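Local coordinates for protein putative oxidoreductase molybdopterin-binding subunit (Sulfolobus tokodaii, PDB 4ZOH) that probably acts as the molybdenum-cofactor subunit of an oxidoreductase related to aldehyde oxidase and xanthine dehydrogenase, holding a pterin cytosine dinucleotide in its pocket, at residues A[168-173]-A[226-231]; A[269-274]-A[362-367]; A[455-460]-A[497-502]. One frame throughout, in Å; residues are numbered along the deposited sequence.

Contact 1 of 3, residues A[168-173]-A[226-231]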
loop_
_atom_site.group_PDB
_atom_site.type_symbol
_atom_site.label_atom_id
_atom_site.label_comp_id
_atom_site.label_asym_id
_atom_site.label_seq_id
_atom_site.Cartn_x
_atom_site.Cartn_y
_atom_site.Cartn_z
ATOM N N ARG A 168 -17.439 -2.654 -9.393
ATOM C CA ARG A 168 -16.284 -3.556 -9.479
ATOM C C ARG A 168 -15.045 -2.696 -9.465
ATOM O O ARG A 168 -15.110 -1.469 -9.682
ATOM C CB ARG A 168 -16.346 -4.353 -10.833
ATOM C CG ARG A 168 -17.543 -5.315 -10.872
ATOM C CD ARG A 168 -17.869 -5.754 -12.316
ATOM N NE ARG A 168 -18.021 -4.597 -13.182
ATOM C CZ ARG A 168 -17.892 -4.597 -14.509
ATOM N NH1 ARG A 168 -18.024 -3.438 -15.142
ATOM N NH2 ARG A 168 -17.686 -5.755 -15.177
ATOM N N GLY A 169 -13.896 -3.338 -9.289
ATOM C CA GLY A 169 -12.617 -2.591 -9.415
ATOM C C GLY A 169 -11.548 -3.537 -8.969
ATOM O O GLY A 169 -11.815 -4.496 -8.181
ATOM N N ALA A 170 -10.327 -3.278 -9.410
ATOM C CA ALA A 170 -9.262 -4.228 -9.120
ATOM C C ALA A 170 -7.908 -3.588 -9.333
ATOM O O ALA A 170 -7.789 -2.532 -10.020
ATOM C CB ALA A 170 -9.385 -5.477 -9.989
ATOM N N LEU A 171 -6.934 -4.200 -8.656
ATOM C CA LEU A 171 -5.567 -3.727 -8.660
ATOM C C LEU A 171 -4.652 -4.944 -8.715
ATOM O O LEU A 171 -4.717 -5.782 -7.820
ATOM C CB LEU A 171 -5.237 -2.894 -7.389
ATOM C CG LEU A 171 -3.793 -2.420 -7.210
ATOM C CD1 LEU A 171 -3.283 -1.495 -8.352
ATOM C CD2 LEU A 171 -3.630 -1.741 -5.817
ATOM N N ALA A 172 -3.816 -5.013 -9.753
ATOM C CA ALA A 172 -3.045 -6.248 -10.034
ATOM C C ALA A 172 -1.547 -5.947 -10.162
ATOM O O ALA A 172 -1.157 -4.978 -10.779
ATOM C CB ALA A 172 -3.555 -6.896 -11.307
ATOM N N TYR A 173 -0.734 -6.785 -9.533
ATOM C CA TYR A 173 0.685 -6.540 -9.476
ATOM C C TYR A 173 1.424 -7.861 -9.491
ATOM O O TYR A 173 1.232 -8.693 -8.609
ATOM C CB TYR A 173 1.086 -5.772 -8.202
ATOM C CG TYR A 173 2.550 -5.573 -8.178
ATOM C CD1 TYR A 173 3.188 -4.955 -9.264
ATOM C CD2 TYR A 173 3.324 -6.041 -7.108
ATOM C CE1 TYR A 173 4.561 -4.772 -9.300
ATOM C CE2 TYR A 173 4.708 -5.867 -7.103
ATOM C CZ TYR A 173 5.320 -5.226 -8.207
ATOM O OH TYR A 173 6.669 -5.036 -8.233
ATOM N N TYR A 226 -10.084 -11.014 -15.240
ATOM C CA TYR A 226 -9.156 -11.924 -16.030
ATOM C C TYR A 226 -8.150 -11.153 -16.883
ATOM O O TYR A 226 -6.957 -11.446 -16.848
ATOM C CB TYR A 226 -9.971 -12.863 -16.925
ATOM C CG TYR A 226 -10.754 -13.923 -16.176
ATOM C CD1 TYR A 226 -10.115 -14.793 -15.302
ATOM C CD2 TYR A 226 -12.136 -14.039 -16.358
ATOM C CE1 TYR A 226 -10.769 -15.811 -14.677
ATOM C CE2 TYR A 226 -12.821 -15.062 -15.750
ATOM C CZ TYR A 226 -12.119 -15.952 -14.931
ATOM O OH TYR A 226 -12.792 -16.942 -14.301
ATOM N N ALA A 227 -8.624 -10.157 -17.591
ATOM C CA ALA A 227 -7.749 -9.368 -18.452
ATOM C C ALA A 227 -6.716 -8.573 -17.667
ATOM O O ALA A 227 -5.520 -8.533 -18.040
ATOM C CB ALA A 227 -8.544 -8.454 -19.372
ATOM N N LEU A 228 -7.144 -7.964 -16.561
ATOM C CA LEU A 228 -6.225 -7.132 -15.770
ATOM C C LEU A 228 -5.106 -8.017 -15.237
ATOM O O LEU A 228 -3.928 -7.660 -15.230
ATOM C CB LEU A 228 -6.982 -6.476 -14.576
ATOM C CG LEU A 228 -6.140 -5.416 -13.881
ATOM C CD1 LEU A 228 -5.968 -4.187 -14.796
ATOM C CD2 LEU A 228 -6.825 -5.033 -12.539
ATOM N N ALA A 229 -5.502 -9.207 -14.810
ATOM C CA ALA A 229 -4.587 -10.106 -14.217
ATOM C C ALA A 229 -3.511 -10.605 -15.242
ATOM O O ALA A 229 -2.308 -10.664 -14.937
ATOM C CB ALA A 229 -5.343 -11.226 -13.648
ATOM N N LYS A 230 -3.973 -10.913 -16.438
ATOM C CA LYS A 230 -3.148 -11.375 -17.502
ATOM C C LYS A 230 -2.220 -10.217 -17.965
ATOM O O LYS A 230 -1.058 -10.414 -18.137
ATOM C CB LYS A 230 -4.064 -11.810 -18.658
ATOM C CG LYS A 230 -3.297 -12.030 -19.968
ATOM C CD LYS A 230 -2.595 -13.382 -19.838
ATOM C CE LYS A 230 -2.659 -14.173 -21.155
ATOM N NZ LYS A 230 -1.282 -14.677 -21.288
ATOM N N LEU A 231 -2.759 -9.032 -18.185
ATOM C CA LEU A 231 -1.921 -7.874 -18.379
ATOM C C LEU A 231 -0.841 -7.603 -17.325
ATOM O O LEU A 231 0.282 -7.172 -17.695
ATOM C CB LEU A 231 -2.745 -6.628 -18.605
ATOM C CG LEU A 231 -3.557 -6.616 -19.900
ATOM C CD1 LEU A 231 -4.518 -5.456 -19.848
ATOM C CD2 LEU A 231 -2.649 -6.518 -21.130
#

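Contact 2 of 3, residues A[269-274]-A[362-367]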
loop_
_atom_site.group_PDB
_atom_site.type_symbol
_atom_site.label_atom_id
_atom_site.label_comp_id
_atom_site.label_asym_id
_atom_site.label_seq_id
_atom_site.Cartn_x
_atom_site.Cartn_y
_atom_site.Cartn_z
ATOM N N ASP A 269 -63.306 -23.976 -4.354
ATOM C CA ASP A 269 -63.068 -23.573 -2.996
ATOM C C ASP A 269 -61.653 -22.975 -2.754
ATOM O O ASP A 269 -61.228 -22.858 -1.603
ATOM C CB ASP A 269 -63.370 -24.740 -2.048
ATOM C CG ASP A 269 -62.261 -25.775 -1.990
ATOM O OD1 ASP A 269 -61.368 -25.743 -2.871
ATOM O OD2 ASP A 269 -62.278 -26.630 -1.039
ATOM N N GLY A 270 -60.942 -22.594 -3.827
ATOM C CA GLY A 270 -59.546 -22.136 -3.738
ATOM C C GLY A 270 -58.446 -23.150 -3.454
ATOM O O GLY A 270 -57.306 -22.746 -3.167
ATOM N N THR A 271 -58.758 -24.455 -3.507
ATOM C CA THR A 271 -57.718 -25.514 -3.601
ATOM C C THR A 271 -56.920 -25.302 -4.912
ATOM O O THR A 271 -57.532 -25.148 -6.001
ATOM C CB THR A 271 -58.277 -26.964 -3.471
ATOM O OG1 THR A 271 -59.016 -27.102 -2.230
ATOM C CG2 THR A 271 -57.140 -28.017 -3.458
ATOM N N ILE A 272 -55.588 -25.174 -4.768
ATOM C CA ILE A 272 -54.673 -25.066 -5.938
ATOM C C ILE A 272 -54.187 -26.487 -6.127
ATOM O O ILE A 272 -53.592 -27.084 -5.220
ATOM C CB ILE A 272 -53.468 -24.090 -5.728
ATOM C CG1 ILE A 272 -53.887 -22.665 -5.285
ATOM C CG2 ILE A 272 -52.579 -24.013 -6.950
ATOM C CD1 ILE A 272 -54.622 -21.828 -6.278
ATOM N N LEU A 273 -54.456 -27.058 -7.294
ATOM C CA LEU A 273 -54.146 -28.489 -7.474
ATOM C C LEU A 273 -52.791 -28.723 -8.178
ATOM O O LEU A 273 -51.957 -29.557 -7.751
ATOM C CB LEU A 273 -55.300 -29.187 -8.222
ATOM C CG LEU A 273 -56.672 -29.184 -7.507
ATOM C CD1 LEU A 273 -57.792 -29.263 -8.546
ATOM C CD2 LEU A 273 -56.724 -30.320 -6.495
ATOM N N GLY A 274 -52.575 -27.979 -9.250
ATOM C CA GLY A 274 -51.421 -28.203 -10.040
ATOM C C GLY A 274 -51.226 -27.043 -10.965
ATOM O O GLY A 274 -52.174 -26.214 -11.163
ATOM N N ARG A 362 -54.171 -18.915 1.373
ATOM C CA ARG A 362 -52.884 -19.395 1.811
ATOM C C ARG A 362 -52.999 -20.345 3.011
ATOM O O ARG A 362 -52.279 -21.367 3.102
ATOM C CB ARG A 362 -51.889 -18.177 2.049
ATOM C CG ARG A 362 -51.604 -17.342 0.792
ATOM C CD ARG A 362 -50.685 -16.110 1.053
ATOM N NE ARG A 362 -50.086 -15.680 -0.206
ATOM C CZ ARG A 362 -50.706 -14.979 -1.153
ATOM N NH1 ARG A 362 -51.961 -14.532 -0.987
ATOM N NH2 ARG A 362 -50.064 -14.693 -2.282
ATOM N N LEU A 363 -53.876 -20.003 3.964
ATOM C CA LEU A 363 -54.133 -20.904 5.102
ATOM C C LEU A 363 -54.753 -22.213 4.585
ATOM O O LEU A 363 -54.460 -23.255 5.166
ATOM C CB LEU A 363 -55.040 -20.284 6.185
ATOM C CG LEU A 363 -54.423 -19.146 7.005
ATOM C CD1 LEU A 363 -55.560 -18.426 7.688
ATOM C CD2 LEU A 363 -53.397 -19.675 7.988
ATOM N N LYS A 364 -55.550 -22.126 3.501
ATOM C CA LYS A 364 -56.183 -23.303 2.900
ATOM C C LYS A 364 -55.124 -24.288 2.314
ATOM O O LYS A 364 -55.139 -25.517 2.639
ATOM C CB LYS A 364 -57.260 -22.917 1.872
ATOM C CG LYS A 364 -57.935 -24.161 1.265
ATOM C CD LYS A 364 -59.255 -23.922 0.571
ATOM C CE LYS A 364 -60.395 -24.031 1.588
ATOM N NZ LYS A 364 -61.708 -23.492 1.120
ATOM N N ASN A 365 -54.164 -23.729 1.545
ATOM C CA ASN A 365 -53.196 -24.514 0.769
ATOM C C ASN A 365 -51.884 -24.827 1.402
ATOM O O ASN A 365 -51.151 -25.658 0.900
ATOM C CB ASN A 365 -52.994 -23.862 -0.564
ATOM C CG ASN A 365 -54.245 -23.920 -1.421
ATOM O OD1 ASN A 365 -54.588 -24.975 -1.942
ATOM N ND2 ASN A 365 -54.894 -22.795 -1.611
ATOM N N ALA A 366 -51.597 -24.184 2.521
ATOM C CA ALA A 366 -50.346 -24.314 3.239
ATOM C C ALA A 366 -50.018 -25.737 3.695
ATOM O O ALA A 366 -50.857 -26.407 4.317
ATOM C CB ALA A 366 -50.390 -23.391 4.480
ATOM N N ILE A 367 -48.796 -26.192 3.407
ATOM C CA ILE A 367 -48.206 -27.322 4.105
ATOM C C ILE A 367 -48.523 -27.262 5.630
ATOM O O ILE A 367 -48.542 -26.172 6.232
ATOM C CB ILE A 367 -46.678 -27.345 3.848
ATOM C CG1 ILE A 367 -46.434 -27.762 2.409
ATOM C CG2 ILE A 367 -45.939 -28.345 4.743
ATOM C CD1 ILE A 367 -45.158 -27.140 1.859
#

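Contact 3 of 3, residues A[455-460]-A[497-502]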
loop_
_atom_site.group_PDB
_atom_site.type_symbol
_atom_site.label_atom_id
_atom_site.label_comp_id
_atom_site.label_asym_id
_atom_site.label_seq_id
_atom_site.Cartn_x
_atom_site.Cartn_y
_atom_site.Cartn_z
ATOM N N ALA A 455 -16.787 -15.628 21.198
ATOM C CA ALA A 455 -16.733 -15.166 22.575
ATOM C C ALA A 455 -17.616 -16.057 23.518
ATOM O O ALA A 455 -17.183 -16.374 24.617
ATOM C CB ALA A 455 -17.097 -13.684 22.668
ATOM N N ASP A 456 -18.800 -16.477 23.072
ATOM C CA ASP A 456 -19.626 -17.442 23.832
ATOM C C ASP A 456 -18.902 -18.749 24.079
ATOM O O ASP A 456 -18.843 -19.181 25.233
ATOM C CB ASP A 456 -21.009 -17.684 23.189
ATOM C CG ASP A 456 -21.999 -16.523 23.445
ATOM O OD1 ASP A 456 -21.635 -15.475 24.022
ATOM O OD2 ASP A 456 -23.177 -16.644 23.085
ATOM N N VAL A 457 -18.304 -19.336 23.024
ATOM C CA VAL A 457 -17.540 -20.579 23.167
ATOM C C VAL A 457 -16.350 -20.430 24.140
ATOM O O VAL A 457 -16.127 -21.266 25.008
ATOM C CB VAL A 457 -17.068 -21.153 21.801
ATOM C CG1 VAL A 457 -16.226 -22.390 21.984
ATOM C CG2 VAL A 457 -18.232 -21.462 20.896
ATOM N N LEU A 458 -15.574 -19.378 23.993
ATOM C CA LEU A 458 -14.380 -19.193 24.850
ATOM C C LEU A 458 -14.702 -18.580 26.224
ATOM O O LEU A 458 -13.862 -18.649 27.138
ATOM C CB LEU A 458 -13.265 -18.364 24.109
ATOM C CG LEU A 458 -12.903 -19.079 22.777
ATOM C CD1 LEU A 458 -12.158 -18.141 21.794
ATOM C CD2 LEU A 458 -12.121 -20.328 23.094
ATOM N N GLU A 459 -15.902 -17.988 26.342
ATOM C CA GLU A 459 -16.388 -17.364 27.568
ATOM C C GLU A 459 -15.546 -16.146 27.858
ATOM O O GLU A 459 -15.125 -15.970 29.008
ATOM C CB GLU A 459 -16.298 -18.368 28.736
ATOM C CG GLU A 459 -17.214 -19.573 28.609
ATOM C CD GLU A 459 -17.091 -20.555 29.772
ATOM O OE1 GLU A 459 -16.412 -20.269 30.771
ATOM O OE2 GLU A 459 -17.631 -21.666 29.659
ATOM N N LEU A 460 -15.255 -15.338 26.815
ATOM C CA LEU A 460 -14.379 -14.149 26.947
ATOM C C LEU A 460 -15.118 -12.891 26.562
ATOM O O LEU A 460 -16.162 -12.977 25.939
ATOM C CB LEU A 460 -13.125 -14.303 26.080
ATOM C CG LEU A 460 -12.222 -15.505 26.411
ATOM C CD1 LEU A 460 -11.059 -15.507 25.411
ATOM C CD2 LEU A 460 -11.659 -15.441 27.830
ATOM N N ALA A 497 -13.881 -24.175 15.346
ATOM C CA ALA A 497 -12.483 -23.808 15.581
ATOM C C ALA A 497 -12.356 -23.318 16.974
ATOM O O ALA A 497 -11.362 -23.607 17.643
ATOM C CB ALA A 497 -12.026 -22.734 14.613
ATOM N N SER A 498 -13.344 -22.528 17.418
ATOM C CA SER A 498 -13.304 -21.992 18.799
ATOM C C SER A 498 -13.324 -23.148 19.805
ATOM O O SER A 498 -12.615 -23.109 20.781
ATOM C CB SER A 498 -14.508 -21.073 19.026
ATOM O OG SER A 498 -14.442 -19.993 18.129
ATOM N N GLN A 499 -14.159 -24.163 19.525
ATOM C CA GLN A 499 -14.300 -25.347 20.403
ATOM C C GLN A 499 -12.941 -26.087 20.481
ATOM O O GLN A 499 -12.451 -26.348 21.600
ATOM C CB GLN A 499 -15.470 -26.269 19.938
ATOM C CG GLN A 499 -15.751 -27.475 20.898
ATOM C CD GLN A 499 -16.001 -27.027 22.362
ATOM O OE1 GLN A 499 -16.809 -26.119 22.622
ATOM N NE2 GLN A 499 -15.259 -27.609 23.303
ATOM N N LYS A 500 -12.301 -26.326 19.313
ATOM C CA LYS A 500 -10.949 -26.936 19.255
ATOM C C LYS A 500 -9.972 -26.155 20.119
ATOM O O LYS A 500 -9.198 -26.760 20.869
ATOM C CB LYS A 500 -10.377 -27.002 17.835
ATOM C CG LYS A 500 -11.000 -28.033 16.908
ATOM C CD LYS A 500 -9.892 -28.636 16.035
ATOM C CE LYS A 500 -10.421 -29.206 14.730
ATOM N NZ LYS A 500 -10.400 -28.149 13.685
ATOM N N LEU A 501 -10.022 -24.820 20.021
ATOM C CA LEU A 501 -9.165 -23.973 20.840
ATOM C C LEU A 501 -9.436 -24.179 22.338
ATOM O O LEU A 501 -8.504 -24.284 23.113
ATOM C CB LEU A 501 -9.237 -22.460 20.468
ATOM C CG LEU A 501 -8.420 -21.601 21.439
ATOM C CD1 LEU A 501 -6.917 -21.954 21.460
ATOM C CD2 LEU A 501 -8.642 -20.127 21.194
ATOM N N LYS A 502 -10.705 -24.203 22.718
ATOM C CA LYS A 502 -11.091 -24.358 24.128
ATOM C C LYS A 502 -10.621 -25.737 24.668
ATOM O O LYS A 502 -10.015 -25.816 25.743
ATOM C CB LYS A 502 -12.611 -24.221 24.242
ATOM C CG LYS A 502 -13.153 -24.124 25.672
ATOM C CD LYS A 502 -14.640 -24.399 25.688
ATOM C CE LYS A 502 -15.155 -24.491 27.114
ATOM N NZ LYS A 502 -16.521 -25.082 27.125
HETATM O O HOH W 1 -18.363 -22.869 26.307
#

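Contact 1 of 3, residues A[168-173]-A[226-231]
Ala-170, Ala-172 and Leu-228 form an alpha/beta layer contact, in which helix 226-231 lies on one face of a mixed sheet and meets its strand 170-173. The short axes point nearly the same way, 23° apart, and approach to 7.8 Å, a close spacing, consistent with the small side chains on the strand. Strand alternation sends the CB atoms of Ala-170 and Ala-172 toward the helix, while Leu-171 points away from it. Leu-228 carries most of the contact from the helix side. Its CG stands anti to the backbone N (chi1 -170°), which swings the branched end across to the strand. There its CD2 methyl touches Ala-170 CB at 3.6 Å and also rests 3.7 Å from Ala-170 O. Farther along the strand, Ala-172 CB meets Leu-228 CG at 3.9 Å and Leu-228 CD2 at 4.0 Å, so that one branch of the leucine spans both alanine methyls. Ala-229 adds a looser touch, with its CA 4.5 Å from Ala-172 CB. The packing extends to both neighbouring strands: Leu-228 also reaches Leu-239 and Trp-241, and Ala-229 reaches Phe-181. No hydrogen bond crosses between the two segments. The strand's backbone bonds run within the sheet, to strands 239-241 and 179-183, and what joins helix to strand in this contact is close packing of buried apolar side chains.

Contact 2 of 3, residues A[269-274]-A[362-367]
Asn-365, in the last turn of helix 358-365, grips the turn that leads into strand 272-282 through Gly-270 and Ile-272. From its CB, the side chain sets CG anti to the carbonyl carbon (chi1 -67°), and CG lies 3.7 Å from Gly-270 O. Beyond CG the amide divides. OD1 accepts from Ile-272 N at 3.0 Å in a nearly straight bond, the donor tilted from the carbonyl plane. ND2 donates to Gly-270 O at 2.9 Å, with that oxygen almost in the amide plane, and a second bond runs from ND2 to Ile-361 O in its own helix. Ile-272 CG1 packs against ND2 at 3.8 Å. Beside it, Lys-364 bends at chi3 and brings NZ to a lone pair of Asp-269 O at 2.8 Å, with a long salt bridge to Asp-269 OD2. Asp-269 OD1 meanwhile closes an Asx turn onto Thr-271 N and also accepts from Thr-271 OG1. With an alanine here in place of Asn-365, Gly-270 O and Ile-272 N would probably lose these partners, and a gap would open beside Ile-272 CG1. The contact is thus chiefly polar: one amide supplies both donor and acceptor to the backbone on the two sides of Thr-271.

Contact 3 of 3, residues A[455-460]-A[497-502]
A single water, rather than a direct hydrogen bond, supplies the polar link between Val-457 and Lys-502: it donates to Val-457 O at 3.0 Å and accepts from Lys-502 NZ. It sits where helix 446-458 ends in a Schellman motif, with Glu-459 at positive phi as the C-prime residue, and where that helix end packs against the long helix 486-512. Both helices lie in the cofactor-binding region, and both pack on strand 420-427, whose Ile-425 is touched by Leu-458, Ser-498 and Leu-501. Lys-502, extended beyond CG, lays its aliphatic chain alongside the helix terminus, its CD 3.5 Å from Val-457 O. The partial negative charge of a helix C-terminal end would be expected to stabilise the ammonium group beside it. Glu-459 OE2 also lies 4.4 Å from Lys-502 NZ, beyond a salt bridge, while Glu-459 OE1 is taken by Glu-524 N.

Away from these charges the contact is made mostly by methyl groups. Val-457 CG1, anti to its own N (chi1 177°), presses on the CB of Ser-498 at 3.7 Å and comes equally close to Gln-499 N. Gln-499 points away at its base, but its chain bends at chi2 and returns OE1 to the same valine methyl. Ser-498 turns its OG back to Val-494 O in its own helix, leaving CB to meet the valine. Deeper in, the side chains of Leu-458 and Leu-501 cross at about a right angle, and Lys-502 CB lies 4.1 Å from Leu-458 CD2. That leucine methyl, CD2, touches a backbone oxygen and another leucine at once, Ser-498 O at 3.7 Å and Leu-501 CD2 at 4.0 Å.

Overall arrangement
From the N terminus the three contacts follow in series; none nests in or crosses another. Contacts 1 and 2 both fall within the first cofactor-binding family region. Contact 1 closes a 52-residue loop, returning helix 223-235 to a mixed sheet. Contact 2 closes a longer loop of 87 residues, tying helix 358-365 to the start of a strand in a second sheet. Contact 3, in the second cofactor-binding family region, closes 36 residues and joins two helices beside strand 420-427. The contacts do not touch: contacts 1 and 2 lie on opposite sides of the chain's centre, their centres 52 Å apart, and contact 3 is about 29 Å from contact 1 between nearest atoms.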